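Local coordinates for protein putative aminooxidase (Propionibacterium acnes, PDB 2BA9) that binds FAD and isomerises polyunsaturated fatty acids, producing conjugated linoleic acid, at residues G389-G392 and T396-A399. Residues are numbered along the deposited sequence; the frame is centred on the assembly and turned at random.
Sequences GMQG and TFYA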
ATOM      1  N   GLY A 389      12.832  -3.509  17.799  1.00 27.59           N
ATOM      2  CA  GLY A 389      13.333  -3.838  19.119  1.00 28.01           C
ATOM      3  C   GLY A 389      12.223  -3.895  20.151  1.00 28.33           C
ATOM      4  O   GLY A 389      12.311  -4.648  21.115  1.00 28.88           O
ATOM      5  N   MET A 390      11.171  -3.109  19.948  1.00 28.79           N
ATOM      6  CA  MET A 390      10.001  -3.139  20.835  1.00 28.93           C
ATOM      7  C   MET A 390       9.092  -4.346  20.649  1.00 28.91           C
ATOM      8  O   MET A 390       8.128  -4.493  21.400  1.00 29.05           O
ATOM      9  CB  MET A 390       9.157  -1.886  20.636  1.00 28.99           C
ATOM     10  CG  MET A 390       9.825  -0.610  21.071  1.00 29.62           C
ATOM     11  SD  MET A 390       8.746   0.742  20.635  1.00 31.25           S
ATOM     12  CE  MET A 390       9.865   2.099  20.514  1.00 33.99           C
ATOM     13  N   GLN A 391       9.354  -5.190  19.651  1.00 29.03           N
ATOM     14  CA  GLN A 391       8.439  -6.297  19.351  1.00 29.08           C
ATOM     15  C   GLN A 391       8.237  -7.174  20.578  1.00 29.15           C
ATOM     16  O   GLN A 391       9.170  -7.409  21.348  1.00 29.32           O
ATOM     17  CB  GLN A 391       8.924  -7.135  18.161  1.00 29.29           C
ATOM     18  CG  GLN A 391       8.850  -6.416  16.800  1.00 28.55           C
ATOM     19  CD  GLN A 391       7.441  -6.319  16.221  1.00 28.89           C
ATOM     20  OE1 GLN A 391       6.444  -6.342  16.953  1.00 28.79           O
ATOM     21  NE2 GLN A 391       7.357  -6.200  14.897  1.00 26.21           N
ATOM     22  N   GLY A 392       6.998  -7.604  20.789  1.00 29.09           N
ATOM     23  CA  GLY A 392       6.678  -8.489  21.905  1.00 29.14           C
ATOM     24  C   GLY A 392       6.563  -7.812  23.260  1.00 28.96           C
ATOM     25  O   GLY A 392       6.158  -8.454  24.238  1.00 28.73           O
ATOM     26  N   THR A 396       2.635  -7.247  22.873  1.00 26.76           N
ATOM     27  CA  THR A 396       2.139  -6.474  21.752  1.00 26.56           C
ATOM     28  C   THR A 396       3.127  -6.595  20.612  1.00 26.71           C
ATOM     29  O   THR A 396       4.327  -6.381  20.810  1.00 26.71           O
ATOM     30  CB  THR A 396       2.005  -4.997  22.114  1.00 26.37           C
ATOM     31  OG1 THR A 396       1.176  -4.869  23.275  1.00 25.47           O
ATOM     32  CG2 THR A 396       1.397  -4.217  20.952  1.00 26.51           C
ATOM     33  N   PHE A 397       2.616  -6.937  19.428  1.00 26.74           N
ATOM     34  CA  PHE A 397       3.424  -7.029  18.221  1.00 26.64           C
ATOM     35  C   PHE A 397       2.919  -6.027  17.186  1.00 26.40           C
ATOM     36  O   PHE A 397       1.737  -5.680  17.163  1.00 26.76           O
ATOM     37  CB  PHE A 397       3.419  -8.456  17.679  1.00 26.59           C
ATOM     38  CG  PHE A 397       4.062  -9.449  18.605  1.00 27.24           C
ATOM     39  CD1 PHE A 397       5.421  -9.738  18.502  1.00 26.53           C
ATOM     40  CD2 PHE A 397       3.313 -10.087  19.595  1.00 26.61           C
ATOM     41  CE1 PHE A 397       6.010 -10.652  19.341  1.00 27.00           C
ATOM     42  CE2 PHE A 397       3.908 -10.995  20.456  1.00 26.64           C
ATOM     43  CZ  PHE A 397       5.258 -11.281  20.328  1.00 27.36           C
ATOM     44  N   TYR A 398       3.847  -5.554  16.357  1.00 26.36           N
ATOM     45  CA  TYR A 398       3.619  -4.457  15.414  1.00 26.13           C
ATOM     46  C   TYR A 398       3.777  -4.944  13.982  1.00 25.89           C
ATOM     47  O   TYR A 398       4.796  -5.553  13.643  1.00 24.94           O
ATOM     48  CB  TYR A 398       4.607  -3.319  15.707  1.00 26.06           C
ATOM     49  CG  TYR A 398       4.602  -2.908  17.176  1.00 25.84           C
ATOM     50  CD1 TYR A 398       3.532  -2.196  17.720  1.00 25.55           C
ATOM     51  CD2 TYR A 398       5.651  -3.252  18.021  1.00 25.99           C
ATOM     52  CE1 TYR A 398       3.513  -1.839  19.069  1.00 25.53           C
ATOM     53  CE2 TYR A 398       5.636  -2.894  19.368  1.00 26.60           C
ATOM     54  CZ  TYR A 398       4.564  -2.189  19.881  1.00 25.50           C
ATOM     55  OH  TYR A 398       4.561  -1.825  21.202  1.00 26.64           O
ATOM     56  N   ALA A 399       2.759  -4.676  13.156  1.00 25.51           N
ATOM     57  CA  ALA A 399       2.713  -5.136  11.773  1.00 25.19           C
ATOM     58  C   ALA A 399       1.944  -4.165  10.844  1.00 25.31           C
ATOM     59  O   ALA A 399       1.767  -2.998  11.154  1.00 25.37           O
ATOM     60  CB  ALA A 399       2.120  -6.528  11.719  1.00 25.05           C
TER
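The carboxamide of Gln391 lies alongside the backbone of Tyr398 and takes the place that a further strand would fill at the border of a parallel sheet. Strand 396-398 is an outermost strand of the four-stranded parallel sheet in the FAD-binding, Rossmann-type part of this amine-oxidase-family fold; the backbone of Phe397 is hydrogen-bonded to Leu250 and Leu252 of strand 249-252, and the loop after helix 383-389 reaches its other edge. There Gln391 OE1 accepts from Tyr398 N at 2.8 Å on a lone pair in the carbonyl plane, while NE2 gives a hydrogen to Tyr398 O at 2.9 Å, again on an in-plane lone pair and nearly straight (167°). One side-chain amide thus satisfies both backbone polar groups of a single residue, which fixes which way round the Gln391 amide lies; NE2 has a second acceptor in Glu388 OE1. A turn about the CB-CG bond (chi2 -76°) brings the amide back to the strand. One residue on, Gly392 N makes a weak, bent bond to Thr396 O at 2.9 Å, closing the loop at the start of the strand. The CA of Gly392 sits over one face of the Phe397 ring in a CH-pi contact, 3.7 Å from the centroid and shifted toward the rim; Phe422 and Phe423 of helix 408-423 also meet this ring. Tyr398 swings its ring past the glutamine amide toward Met390, and its hydroxyl is hydrogen-bonded to Glu269, with Phe273 edge-to-face against the ring. The tyrosine side chain lies about 12 Å from the bound FAD. Met390 O approaches the edge of that ring, 3.6 Å from Tyr398 CE2, and Met390 CB packs against the same carbon at 3.9 Å.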